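Local coordinates for protein C-1-tetrahydrofolate synthase, cytoplasmic, putative (PDB 4CJX) that probably oxidises 5,10-methylenetetrahydrofolate with NADP and hydrolyses the methenyl product, a homodimeric dehydrogenase-cyclohydrolase of one-carbon metabolism, at residues 56-62 and 114-120; 141-145 and 163-167; 153-157 and 205-209; 166-170 and 299-304; 233-239 and 254-260. All blocks are in the same frame, centred on the assembly; numbering follows the deposited sequence.

How the contacts relate
From the N terminus, contact 1 comes first: its loop of about fifty residues brings strand 117-120 back beside strand 58-64 in the catalytic domain. Contact 2 closes a short loop, 145 to 163, and its second segment enters helix 166-178. Contact 3 starts inside that loop, at 153-157, and ends at helix 197-206 near the subunit interface, within the loop of contact 4; it therefore crosses both. Contact 4 closes the longest loop, joining helix 166-178 to the C-terminal helix 296-316; contact 5, two neighbouring strands of the NADP-binding domain, lies wholly within it. Leu304 touches contacts 1 and 2, Thr167 reaches Val257 of contact 5, and contacts 1 and 2 share the inhibitor.

Contact 1: residues 56-62 and 114-120. With 9L9 ((2S)-2-[[4-[[2,4-bis(azanyl)-6-oxidanylidene-1H-pyrimidin-5-yl]carbamoylamino]phenyl]carbonylamino]pentanedioic acid), chain G.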
# COMPACT_ATOMS: atom_id res chain seq x y z
N ARG B 56 12.95 31.01 4.17
CA ARG B 56 12.97 30.30 2.91
C ARG B 56 13.20 28.81 3.13
O ARG B 56 13.84 28.42 4.10
CB ARG B 56 14.04 30.89 1.96
CG ARG B 56 15.49 30.65 2.37
CD ARG B 56 16.44 31.55 1.59
NE ARG B 56 17.81 31.01 1.63
CZ ARG B 56 18.71 31.07 0.64
NH1 ARG B 56 18.44 31.65 -0.53
NH2 ARG B 56 19.90 30.51 0.82
N PRO B 57 12.66 27.96 2.22
CA PRO B 57 12.72 26.51 2.35
C PRO B 57 14.16 25.99 2.46
O PRO B 57 15.04 26.45 1.72
CB PRO B 57 12.10 26.01 1.05
CG PRO B 57 11.28 27.15 0.54
CD PRO B 57 12.01 28.37 0.96
N GLY B 58 14.37 25.04 3.38
CA GLY B 58 15.66 24.42 3.61
C GLY B 58 15.59 22.92 3.31
O GLY B 58 14.75 22.17 3.82
N LEU B 59 16.50 22.47 2.46
CA LEU B 59 16.55 21.08 2.06
C LEU B 59 17.84 20.47 2.58
O LEU B 59 18.94 21.01 2.39
CB LEU B 59 16.53 20.98 0.54
CG LEU B 59 16.88 19.57 0.03
CD1 LEU B 59 15.81 18.56 0.44
CD2 LEU B 59 17.07 19.60 -1.47
N SER B 60 17.70 19.33 3.23
CA SER B 60 18.85 18.57 3.62
C SER B 60 18.97 17.29 2.80
O SER B 60 18.03 16.52 2.74
CB SER B 60 18.77 18.20 5.10
OG SER B 60 19.95 17.49 5.43
N THR B 61 20.15 17.04 2.22
CA THR B 61 20.46 15.73 1.61
C THR B 61 21.68 15.06 2.24
O THR B 61 22.75 15.65 2.33
CB THR B 61 20.74 15.87 0.11
OG1 THR B 61 21.78 16.82 -0.07
CG2 THR B 61 19.49 16.33 -0.65
N ILE B 62 21.50 13.81 2.65
CA ILE B 62 22.53 12.98 3.23
C ILE B 62 22.89 11.89 2.24
O ILE B 62 22.03 11.14 1.80
CB ILE B 62 22.03 12.31 4.53
CG1 ILE B 62 21.65 13.37 5.58
CG2 ILE B 62 23.09 11.37 5.08
CD1 ILE B 62 20.96 12.80 6.81
N ALA B 114 15.61 25.93 10.38
CA ALA B 114 15.69 26.39 9.00
C ALA B 114 15.74 25.23 7.95
O ALA B 114 15.71 25.50 6.74
CB ALA B 114 16.87 27.34 8.83
N CYS B 115 15.80 23.98 8.42
CA CYS B 115 15.67 22.78 7.59
C CYS B 115 14.24 22.20 7.64
O CYS B 115 13.80 21.73 8.68
CB CYS B 115 16.67 21.70 8.04
SG CYS B 115 16.46 20.07 7.24
N HIS B 116 13.55 22.21 6.50
CA HIS B 116 12.17 21.74 6.40
C HIS B 116 12.02 20.35 5.75
O HIS B 116 10.98 19.70 5.91
CB HIS B 116 11.37 22.77 5.64
CG HIS B 116 11.49 24.12 6.25
ND1 HIS B 116 12.10 25.18 5.62
CD2 HIS B 116 11.17 24.56 7.49
CE1 HIS B 116 12.11 26.23 6.43
NE2 HIS B 116 11.54 25.87 7.57
N SER B 117 13.06 19.89 5.07
CA SER B 117 13.07 18.60 4.38
C SER B 117 14.38 17.85 4.64
O SER B 117 15.44 18.45 4.52
CB SER B 117 12.96 18.81 2.86
OG SER B 117 11.61 18.89 2.46
N ILE B 118 14.28 16.55 4.90
CA ILE B 118 15.43 15.67 5.01
C ILE B 118 15.34 14.51 4.03
O ILE B 118 14.39 13.72 4.05
CB ILE B 118 15.55 15.08 6.43
CG1 ILE B 118 15.76 16.21 7.45
CG2 ILE B 118 16.68 14.06 6.51
CD1 ILE B 118 15.52 15.79 8.89
N VAL B 119 16.36 14.40 3.18
CA VAL B 119 16.45 13.35 2.18
C VAL B 119 17.65 12.46 2.52
O VAL B 119 18.80 12.92 2.59
CB VAL B 119 16.62 13.96 0.77
CG1 VAL B 119 17.04 12.90 -0.26
CG2 VAL B 119 15.35 14.64 0.30
N VAL B 120 17.38 11.17 2.73
CA VAL B 120 18.45 10.20 2.96
C VAL B 120 18.59 9.41 1.66
O VAL B 120 17.76 8.56 1.37
CB VAL B 120 18.16 9.28 4.17
CG1 VAL B 120 19.21 8.18 4.31
CG2 VAL B 120 18.03 10.08 5.47
N2A 9L9 G . 16.01 9.06 -0.68
N1 9L9 G . 16.67 8.00 -2.75
C2 9L9 G . 15.89 8.93 -2.14
N3 9L9 G . 14.99 9.73 -2.83
C4 9L9 G . 14.99 9.48 -4.21
O4A 9L9 G . 14.19 10.18 -4.80
N5A 9L9 G . 15.84 8.46 -6.25
C5 9L9 G . 15.78 8.53 -4.87
C6 9L9 G . 16.63 7.82 -4.09
N7 9L9 G . 17.49 6.80 -4.69
O8A 9L9 G . 16.72 10.55 -6.56
N9 9L9 G . 16.39 9.19 -8.33
C1B 9L9 G . 16.79 10.03 -9.34
C2B 9L9 G . 16.96 9.46 -10.62
C3B 9L9 G . 17.38 10.22 -11.71
C4B 9L9 G . 17.66 11.58 -11.57
C5B 9L9 G . 17.45 12.16 -10.30
C6B 9L9 G . 17.03 11.40 -9.20
C7B 9L9 G . 18.06 12.40 -12.78
O7B 9L9 G . 17.75 13.57 -12.77
CAW 9L9 G . 16.36 9.46 -7.00
N 9L9 G . 18.64 11.86 -13.87
CA 9L9 G . 18.94 12.58 -15.11
C 9L9 G . 17.91 12.17 -16.14
OXT 9L9 G . 17.35 11.08 -15.97
CB 9L9 G . 20.27 12.23 -15.73
CG 9L9 G . 21.28 11.79 -14.69
CD 9L9 G . 22.65 11.84 -15.30
OE1 9L9 G . 23.03 12.92 -15.76
OE2 9L9 G . 23.34 10.81 -15.32
O 9L9 G . 17.67 12.90 -17.13
O HOH W 1 15.78 27.64 5.37
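Gly58 O is gripped by two successive amides of the other segment. His116 N comes in tilted from the carbonyl plane at 2.9 Å from Gly58 O, while Ser117 N, at 3.1 Å from the same Gly58 O, lies nearly along the C=O axis. The imidazole of His116 returns the grip: its ND1 accepts from Gly58 N over 3.2 Å, with the donor 24° out of the ring plane, and Arg56 O sits at the ring edge beside CE1. The ring faces back toward residues 56-58 because CG lies beside its own backbone N (chi1 -54°), and Phe312 of the C-terminal helix meets it edge-to-face. From here the two strands run parallel, strand 58-64 being the middle one of the three-stranded sheet of the catalytic domain, with 87-93 along its other side. Ser60 uses both backbone groups: its N donates to Ser117 O at 2.7 Å, and its O accepts from Val119 N. Ile62 N then meets Val119 O with a nearly straight N-H (169°). On the face carrying Leu59, Thr61, Ser117 and Val119, Leu59 CD1 reaches over to Ser117 CB and lies 3.9 Å from Val119 CG2. Thr61 and Val119 stand side by side, pointing the same way, with OG1 of Thr61 held by Arg78. On the reverse face Cys115 SG packs on Ser60 CB, and Ile62 CD1 comes within 4.2 Å of Val120 CG2, beneath helix 99-110. Where the edge strand ends, Val120 O accepts from the inhibitor amine N2A at 2.7 Å.

Contact 2: residues 141-145 and 163-167. With 9L9 ((2S)-2-[[4-[[2,4-bis(azanyl)-6-oxidanylidene-1H-pyrimidin-5-yl]carbamoylamino]phenyl]carbonylamino]pentanedioic acid), chain G.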
# COMPACT_ATOMS: atom_id res chain seq x y z
N LYS B 141 9.23 16.52 8.22
CA LYS B 141 10.40 16.70 7.32
C LYS B 141 10.72 15.52 6.36
O LYS B 141 11.75 15.50 5.68
CB LYS B 141 11.66 17.01 8.14
CG LYS B 141 11.50 18.24 9.04
CD LYS B 141 12.81 18.71 9.61
CE LYS B 141 12.59 19.63 10.80
NZ LYS B 141 13.80 20.45 11.02
N ASP B 142 9.83 14.53 6.32
CA ASP B 142 10.02 13.32 5.51
C ASP B 142 9.65 13.63 4.05
O ASP B 142 8.59 13.28 3.58
CB ASP B 142 9.16 12.20 6.11
CG ASP B 142 9.10 10.94 5.24
OD1 ASP B 142 10.09 10.62 4.55
OD2 ASP B 142 8.04 10.26 5.29
N ALA B 143 10.55 14.32 3.35
CA ALA B 143 10.30 14.77 1.98
C ALA B 143 10.13 13.61 0.98
O ALA B 143 9.40 13.75 0.02
CB ALA B 143 11.42 15.69 1.54
N ASP B 144 10.82 12.49 1.21
CA ASP B 144 10.66 11.33 0.35
C ASP B 144 9.41 10.52 0.62
O ASP B 144 9.12 9.61 -0.14
CB ASP B 144 11.83 10.38 0.49
CG ASP B 144 13.07 10.87 -0.22
OD1 ASP B 144 13.00 11.15 -1.45
OD2 ASP B 144 14.11 10.94 0.46
N CYS B 145 8.68 10.82 1.69
CA CYS B 145 7.48 10.05 2.05
C CYS B 145 7.86 8.58 2.24
O CYS B 145 7.26 7.67 1.67
CB CYS B 145 6.37 10.23 1.00
SG CYS B 145 4.78 9.54 1.52
N ILE B 163 2.29 14.79 1.66
CA ILE B 163 3.52 14.39 0.98
C ILE B 163 3.24 13.15 0.14
O ILE B 163 2.48 12.28 0.54
CB ILE B 163 4.66 14.06 2.00
CG1 ILE B 163 4.54 14.89 3.27
CG2 ILE B 163 6.03 14.29 1.37
CD1 ILE B 163 5.73 14.79 4.23
N VAL B 164 3.85 13.09 -1.04
CA VAL B 164 3.85 11.90 -1.88
C VAL B 164 5.30 11.62 -2.33
O VAL B 164 6.04 12.56 -2.59
CB VAL B 164 2.95 12.13 -3.11
CG1 VAL B 164 2.98 10.95 -4.04
CG2 VAL B 164 1.51 12.42 -2.68
N PRO B 165 5.71 10.34 -2.44
CA PRO B 165 7.10 10.09 -2.80
C PRO B 165 7.42 10.71 -4.17
O PRO B 165 6.55 10.77 -5.04
CB PRO B 165 7.20 8.56 -2.83
CG PRO B 165 6.06 8.07 -2.01
CD PRO B 165 4.98 9.09 -2.17
N CYS B 166 8.64 11.20 -4.31
CA CYS B 166 8.98 12.09 -5.41
C CYS B 166 8.87 11.40 -6.79
O CYS B 166 8.31 11.98 -7.73
CB CYS B 166 10.38 12.65 -5.17
SG CYS B 166 10.53 13.48 -3.56
N THR B 167 9.39 10.18 -6.88
CA THR B 167 9.38 9.45 -8.15
C THR B 167 7.95 9.17 -8.59
O THR B 167 7.59 9.45 -9.74
CB THR B 167 10.18 8.14 -8.08
OG1 THR B 167 11.52 8.41 -7.63
CG2 THR B 167 10.23 7.51 -9.47
N2A 9L9 G . 16.01 9.06 -0.68
N1 9L9 G . 16.67 8.00 -2.75
C2 9L9 G . 15.89 8.93 -2.14
N3 9L9 G . 14.99 9.73 -2.83
C4 9L9 G . 14.99 9.48 -4.21
O4A 9L9 G . 14.19 10.18 -4.80
N5A 9L9 G . 15.84 8.46 -6.25
C5 9L9 G . 15.78 8.53 -4.87
C6 9L9 G . 16.63 7.82 -4.09
N7 9L9 G . 17.49 6.80 -4.69
O8A 9L9 G . 16.72 10.55 -6.56
N9 9L9 G . 16.39 9.19 -8.33
C1B 9L9 G . 16.79 10.03 -9.34
C2B 9L9 G . 16.96 9.46 -10.62
C3B 9L9 G . 17.38 10.22 -11.71
C4B 9L9 G . 17.66 11.58 -11.57
C5B 9L9 G . 17.45 12.16 -10.30
C6B 9L9 G . 17.03 11.40 -9.20
C7B 9L9 G . 18.06 12.40 -12.78
O7B 9L9 G . 17.75 13.57 -12.77
CAW 9L9 G . 16.36 9.46 -7.00
N 9L9 G . 18.64 11.86 -13.87
CA 9L9 G . 18.94 12.58 -15.11
C 9L9 G . 17.91 12.17 -16.14
OXT 9L9 G . 17.35 11.08 -15.97
CB 9L9 G . 20.27 12.23 -15.73
CG 9L9 G . 21.28 11.79 -14.69
CD 9L9 G . 22.65 11.84 -15.30
OE1 9L9 G . 23.03 12.92 -15.76
OE2 9L9 G . 23.34 10.81 -15.32
O 9L9 G . 17.67 12.90 -17.13
O HOH W 2 10.53 10.01 -2.47
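The carboxylate of Asp144 has the inhibitor on one side of its plane and Cys166 on the other. Both pyrimidine donors lie well above that plane, the two flat groups being turned steeply against each other, yet the N-H bonds run straight at the oxygens. N3 donates to Asp144 OD1 at 2.8 Å, and the amine N2A donates to Asp144 OD2 at 2.9 Å. On the far side Cys166 SG lies 4.0 Å from Asp144 OD1. Cys145, at the end of a type I turn from Asp142, lays its CB against the Pro165 ring, 3.6 Å from Pro165 CD. Its SG, anti to the backbone N (chi1 -170°), reaches the carbonyl of Ile163. Ile163 in turn covers the Asp142 and Ala143 carbonyls with its CG2 and CD1; its chi1 of -31° is well away from a staggered value, and CD1 presses to 3.3 Å from Asp142 O. Pro165 sits at the N-cap position of helix 166-178, and through the Cys145-Pro165 packing the loop that supplies a ligand-binding side chain rests on the start of that helix. One water completes the join, accepting from Cys166 N and donating to both Asp144 O and Asp144 OD1. OD1 therefore takes two donors, and through the water the first turn of the helix probably helps to position the carboxylate that receives N3-H and N2A of the pyrimidine.

Contact 3: residues 153-157 and 205-209; sequences QLHIR and ANEDA
Charge pairing comes first: Arg157 NH2 makes a salt bridge to Asp208 OD1 at 2.7 Å, the two side chains crossing at about a right angle with their flat ends 49° apart. The same Asp208 OD1 also pairs with Arg192 of the second subunit, so two guanidinium groups from two chains converge on one carboxylate oxygen. Among the hydrogen bonds, Arg157 NH2 donates to Asn206 O at 3.1 Å. That oxygen lies in the guanidinium plane, but the donor stands above the carbonyl plane; NE adds a weak bond to the same oxygen. A bend in the arginine chain at chi3 (85°) turns the guanidinium onto this carbonyl. Farther along, Asn206 ND2 donates to Leu154 O at 2.8 Å, with the acceptor in the amide plane. A water bonded to His155 O reaches Asn206 OD1 more weakly. Van der Waals contact is modest: Arg157 CG passes 3.5 Å from Asn206 OD1 as the two side chains slide by each other in opposite directions. All this gathers at the C-terminal end of helix 197-206, where Asp208, at positive phi, is the C-prime residue of a Schellman motif. Acid and helix-end carbonyl, both negative in character, should attract Arg157, and Asp208 probably offsets the charge of both guanidinium groups. Since Arg192 is an NADP-binding residue, the shared carboxylate may also help steady it across the dimer interface.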
# COMPACT_ATOMS: atom_id res chain seq x y z
N GLN B 153 -0.88 6.96 4.06
CA GLN B 153 -1.95 7.90 3.72
C GLN B 153 -2.41 7.87 2.29
O GLN B 153 -3.47 8.39 1.95
CB GLN B 153 -1.44 9.33 3.90
CG GLN B 153 -0.88 9.62 5.24
CD GLN B 153 -1.77 10.59 5.91
OE1 GLN B 153 -2.77 10.21 6.50
NE2 GLN B 153 -1.49 11.88 5.71
N LEU B 154 -1.59 7.30 1.42
CA LEU B 154 -1.80 7.47 -0.01
C LEU B 154 -3.09 6.80 -0.44
O LEU B 154 -3.72 7.24 -1.37
CB LEU B 154 -0.61 6.95 -0.80
CG LEU B 154 0.75 7.63 -0.52
CD1 LEU B 154 1.79 7.11 -1.50
CD2 LEU B 154 0.72 9.15 -0.60
N HIS B 155 -3.47 5.74 0.26
CA HIS B 155 -4.65 4.97 -0.15
C HIS B 155 -5.97 5.62 0.27
O HIS B 155 -7.05 5.20 -0.19
CB HIS B 155 -4.58 3.56 0.42
CG HIS B 155 -4.90 3.48 1.87
ND1 HIS B 155 -3.98 3.74 2.86
CD2 HIS B 155 -6.06 3.17 2.51
CE1 HIS B 155 -4.56 3.61 4.05
NE2 HIS B 155 -5.82 3.25 3.86
N ILE B 156 -5.91 6.64 1.14
CA ILE B 156 -7.11 7.35 1.57
C ILE B 156 -7.53 8.33 0.48
O ILE B 156 -6.95 9.40 0.34
CB ILE B 156 -6.87 8.18 2.86
CG1 ILE B 156 -6.13 7.39 3.94
CG2 ILE B 156 -8.19 8.75 3.39
CD1 ILE B 156 -6.83 6.12 4.34
N ARG B 157 -8.55 7.99 -0.28
CA ARG B 157 -8.94 8.85 -1.39
C ARG B 157 -9.76 10.04 -0.88
O ARG B 157 -9.80 11.08 -1.52
CB ARG B 157 -9.73 8.06 -2.41
CG ARG B 157 -9.00 6.82 -2.90
CD ARG B 157 -10.00 5.84 -3.50
NE ARG B 157 -10.26 6.17 -4.88
CZ ARG B 157 -11.39 5.90 -5.53
NH1 ARG B 157 -12.41 5.29 -4.92
NH2 ARG B 157 -11.50 6.24 -6.81
N ALA B 205 -4.48 3.41 -9.02
CA ALA B 205 -5.77 2.85 -8.61
C ALA B 205 -6.73 3.92 -8.03
O ALA B 205 -7.93 3.86 -8.28
CB ALA B 205 -5.56 1.70 -7.61
N ASN B 206 -6.20 4.89 -7.26
CA ASN B 206 -7.02 6.02 -6.78
C ASN B 206 -7.67 6.80 -7.92
O ASN B 206 -8.75 7.33 -7.74
CB ASN B 206 -6.22 7.00 -5.93
CG ASN B 206 -5.76 6.41 -4.60
OD1 ASN B 206 -6.17 5.33 -4.21
ND2 ASN B 206 -4.91 7.14 -3.90
N GLU B 207 -7.04 6.86 -9.08
CA GLU B 207 -7.63 7.47 -10.29
C GLU B 207 -8.56 6.50 -11.04
O GLU B 207 -8.92 6.77 -12.19
CB GLU B 207 -6.55 7.94 -11.28
CG GLU B 207 -5.53 8.91 -10.74
CD GLU B 207 -6.10 10.25 -10.36
OE1 GLU B 207 -7.07 10.71 -11.00
OE2 GLU B 207 -5.59 10.87 -9.40
N ASP B 208 -8.93 5.37 -10.42
CA ASP B 208 -9.79 4.36 -11.03
C ASP B 208 -9.21 3.62 -12.24
O ASP B 208 -9.94 3.17 -13.10
CB ASP B 208 -11.16 4.96 -11.37
CG ASP B 208 -11.99 5.19 -10.14
OD1 ASP B 208 -11.58 4.77 -9.05
OD2 ASP B 208 -13.07 5.77 -10.28
N ALA B 209 -7.91 3.48 -12.31
CA ALA B 209 -7.33 2.51 -13.24
C ALA B 209 -7.48 1.12 -12.61
O ALA B 209 -7.59 1.00 -11.39
CB ALA B 209 -5.87 2.81 -13.48
O HOH W 3 -7.89 3.18 -2.22

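Contact 4: residues 166-170 and 299-304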
# COMPACT_ATOMS: atom_id res chain seq x y z
N CYS B 166 8.64 11.20 -4.31
CA CYS B 166 8.98 12.09 -5.41
C CYS B 166 8.87 11.40 -6.79
O CYS B 166 8.31 11.98 -7.73
CB CYS B 166 10.38 12.65 -5.17
SG CYS B 166 10.53 13.48 -3.56
N THR B 167 9.39 10.18 -6.88
CA THR B 167 9.38 9.45 -8.15
C THR B 167 7.95 9.17 -8.59
O THR B 167 7.59 9.45 -9.74
CB THR B 167 10.18 8.14 -8.08
OG1 THR B 167 11.52 8.41 -7.63
CG2 THR B 167 10.23 7.51 -9.47
N ALA B 168 7.14 8.65 -7.66
CA ALA B 168 5.72 8.38 -7.92
C ALA B 168 5.04 9.65 -8.35
O ALA B 168 4.28 9.67 -9.31
CB ALA B 168 5.04 7.83 -6.69
N SER B 169 5.34 10.72 -7.63
CA SER B 169 4.78 12.00 -7.96
C SER B 169 5.13 12.49 -9.40
O SER B 169 4.29 13.06 -10.10
CB SER B 169 5.28 12.98 -6.95
OG SER B 169 4.57 14.16 -7.07
N ALA B 170 6.39 12.28 -9.80
CA ALA B 170 6.88 12.65 -11.11
C ALA B 170 6.13 11.87 -12.20
O ALA B 170 5.80 12.45 -13.22
CB ALA B 170 8.37 12.38 -11.21
N VAL B 299 12.11 15.40 -13.41
CA VAL B 299 10.85 15.69 -12.74
C VAL B 299 10.83 15.15 -11.31
O VAL B 299 10.27 15.78 -10.42
CB VAL B 299 9.62 15.25 -13.55
CG1 VAL B 299 8.32 15.68 -12.86
CG2 VAL B 299 9.68 15.89 -14.93
N THR B 300 11.46 14.00 -11.08
CA THR B 300 11.66 13.51 -9.73
C THR B 300 12.36 14.55 -8.82
O THR B 300 11.93 14.76 -7.68
CB THR B 300 12.44 12.18 -9.75
OG1 THR B 300 11.64 11.20 -10.40
CG2 THR B 300 12.77 11.71 -8.34
N VAL B 301 13.40 15.20 -9.33
CA VAL B 301 14.07 16.27 -8.59
C VAL B 301 13.11 17.43 -8.32
O VAL B 301 13.10 17.98 -7.21
CB VAL B 301 15.31 16.81 -9.33
CG1 VAL B 301 15.92 18.00 -8.60
CG2 VAL B 301 16.36 15.71 -9.51
N SER B 302 12.32 17.80 -9.33
CA SER B 302 11.37 18.90 -9.20
C SER B 302 10.28 18.62 -8.16
O SER B 302 9.83 19.53 -7.47
CB SER B 302 10.70 19.20 -10.56
OG SER B 302 11.69 19.62 -11.49
N MET B 303 9.85 17.37 -8.08
CA MET B 303 8.84 17.00 -7.08
C MET B 303 9.37 17.05 -5.64
O MET B 303 8.59 17.31 -4.72
CB MET B 303 8.27 15.61 -7.38
CG MET B 303 7.50 15.50 -8.70
SD MET B 303 6.22 16.75 -8.91
CE MET B 303 7.07 17.98 -9.87
N LEU B 304 10.66 16.80 -5.45
CA LEU B 304 11.27 16.91 -4.14
C LEU B 304 11.22 18.37 -3.69
O LEU B 304 10.95 18.65 -2.54
CB LEU B 304 12.72 16.41 -4.14
CG LEU B 304 13.61 16.84 -2.97
CD1 LEU B 304 13.10 16.26 -1.66
CD2 LEU B 304 15.06 16.42 -3.19
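With chi1 at -56°, Cys166 swings SG beside its own backbone N and out over the turn of Leu304, while Ser169, whose OG is anti to the backbone N (chi1 -168°), sends its hydroxyl to Met303. The crossing joins two domains: helix 166-178, which packs on the NADP-binding sheet, meets the long C-terminal helix 296-316, which runs along the catalytic domain and leans on helix 30-51 through Val299 and Met303. The short segments pass 7.8 Å apart at a steep 114°. Neighbouring Val301 touches the inhibitor, so the crossing borders the folate-analogue pocket. Between the helices the fit is close, with small residues on the 166-170 side (Cys166, Ser169, Ala170). Cys166 CB sits 3.6 Å from Thr300 O and its SG 3.7 Å from Leu304 CB. Ala170 CB nestles between Val299 and Thr300, 3.7 Å from Val299 CG1. The Thr300 hydroxyl faces this methyl but is bonded to Val296 O, one turn back in its own helix. Thr167 and Thr300 cross obliquely, with Thr167 OG1 against the Thr300 methyl CG2. Met303 bends twice, keeping CB and CG against the first helix, and its SD ends 3.6 Å from Ser169 OG.

Contact 5: residues 233-239 and 254-260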
# COMPACT_ATOMS: atom_id res chain seq x y z
N VAL B 233 1.71 2.07 -19.27
CA VAL B 233 2.83 1.29 -18.76
C VAL B 233 3.75 2.19 -17.92
O VAL B 233 4.27 3.20 -18.41
CB VAL B 233 3.68 0.68 -19.90
CG1 VAL B 233 4.91 -0.02 -19.31
CG2 VAL B 233 2.86 -0.27 -20.80
N VAL B 234 3.93 1.81 -16.65
CA VAL B 234 4.88 2.43 -15.78
C VAL B 234 5.90 1.41 -15.36
O VAL B 234 5.64 0.57 -14.51
CB VAL B 234 4.25 3.01 -14.51
CG1 VAL B 234 5.32 3.68 -13.68
CG2 VAL B 234 3.13 3.99 -14.87
N SER B 235 7.09 1.52 -15.96
CA SER B 235 8.16 0.58 -15.70
C SER B 235 9.19 1.15 -14.72
O SER B 235 9.89 2.09 -15.04
CB SER B 235 8.87 0.19 -17.00
OG SER B 235 9.48 -1.06 -16.79
N ALA B 236 9.31 0.51 -13.57
CA ALA B 236 10.21 0.96 -12.50
C ALA B 236 10.90 -0.25 -11.88
O ALA B 236 10.98 -0.40 -10.65
CB ALA B 236 9.42 1.73 -11.46
N ALA B 237 11.39 -1.13 -12.73
CA ALA B 237 11.99 -2.38 -12.29
C ALA B 237 13.50 -2.34 -12.29
O ALA B 237 14.11 -3.18 -11.67
CB ALA B 237 11.49 -3.52 -13.18
N GLY B 238 14.12 -1.40 -13.02
CA GLY B 238 15.59 -1.27 -13.03
C GLY B 238 16.23 -2.44 -13.75
O GLY B 238 17.11 -3.11 -13.22
N GLN B 239 15.75 -2.69 -14.96
CA GLN B 239 16.20 -3.80 -15.76
C GLN B 239 16.18 -3.32 -17.19
O GLN B 239 15.12 -3.21 -17.79
CB GLN B 239 15.24 -4.98 -15.63
CG GLN B 239 15.66 -6.20 -16.42
CD GLN B 239 16.84 -6.87 -15.79
OE1 GLN B 239 16.77 -7.30 -14.63
NE2 GLN B 239 17.93 -6.92 -16.50
N VAL B 254 3.55 5.30 -22.10
CA VAL B 254 4.62 4.51 -21.53
C VAL B 254 5.53 5.47 -20.75
O VAL B 254 6.08 6.40 -21.33
CB VAL B 254 5.40 3.83 -22.68
CG1 VAL B 254 6.61 3.09 -22.18
CG2 VAL B 254 4.47 2.90 -23.44
N ILE B 255 5.68 5.21 -19.45
CA ILE B 255 6.47 6.02 -18.55
C ILE B 255 7.61 5.16 -18.05
O ILE B 255 7.40 4.19 -17.32
CB ILE B 255 5.68 6.52 -17.34
CG1 ILE B 255 4.33 7.11 -17.71
CG2 ILE B 255 6.50 7.55 -16.58
CD1 ILE B 255 4.38 8.26 -18.68
N ASP B 256 8.83 5.53 -18.45
CA ASP B 256 10.02 4.77 -18.15
C ASP B 256 10.78 5.34 -16.96
O ASP B 256 11.53 6.31 -17.10
CB ASP B 256 10.92 4.71 -19.39
CG ASP B 256 11.98 3.66 -19.27
OD1 ASP B 256 12.14 3.10 -18.17
OD2 ASP B 256 12.68 3.39 -20.30
N VAL B 257 10.63 4.70 -15.81
CA VAL B 257 11.29 5.09 -14.57
C VAL B 257 12.67 4.44 -14.37
O VAL B 257 13.44 4.88 -13.55
CB VAL B 257 10.39 4.75 -13.35
CG1 VAL B 257 10.93 5.39 -12.07
CG2 VAL B 257 8.98 5.22 -13.61
N GLY B 258 12.99 3.41 -15.14
CA GLY B 258 14.29 2.75 -15.01
C GLY B 258 15.45 3.72 -15.17
O GLY B 258 15.41 4.61 -16.04
N THR B 259 16.46 3.59 -14.33
CA THR B 259 17.70 4.35 -14.49
C THR B 259 18.84 3.41 -14.13
O THR B 259 19.43 3.57 -13.07
CB THR B 259 17.77 5.54 -13.50
OG1 THR B 259 17.39 5.07 -12.19
CG2 THR B 259 16.86 6.67 -13.92
N THR B 260 19.13 2.44 -14.98
CA THR B 260 20.14 1.46 -14.67
C THR B 260 21.51 1.78 -15.32
O THR B 260 21.59 1.96 -16.53
CB THR B 260 19.68 0.05 -15.09
OG1 THR B 260 18.45 -0.27 -14.43
CG2 THR B 260 20.78 -1.01 -14.77
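Two adjacent strands of the parallel sheet in the NADP-binding domain meet here, 232-235 and 253-256, and the contact runs on into the loops at their C-terminal ends. In the sheet, Ile255 N donates to Val233 O at 2.7 Å, almost straight at 172°, and Ser235 N answers by donating to Ile255 O at 3.0 Å. Ser235 O then closes the pairing: it accepts from Val257 N at 2.8 Å and, weakly, from Gly258 N. Val257 lies close over this carbonyl, its CB 3.2 Å from Ser235 O. With CG2 set beside its own backbone N, Val257 brings that methyl to Val234 CG1 at 4.0 Å, while its CB meets Ala236 CB at 3.7 Å. These branches face helix 166-178, where Val171 and Thr167 cover them. On the face of Val233, Ser235 and Asp256, the carboxylate of Asp256 forms an Asx turn, OD1 accepting from Gly258 N over 3.2 Å. Both its oxygens are also bonded by backbone amides, of Asp276 and Val277, and Asp276 in turn holds the Ser235 hydroxyl, so the two strand ends share one polar network. Beyond it the two segments stay close: Thr260 OG1 lies 3.2 Å from Gly238 C. Thr259 is an NADP-binding residue, and cofactor-binding loops at the C-terminal ends of parallel strands are the hallmark of a Rossmann-type dinucleotide fold.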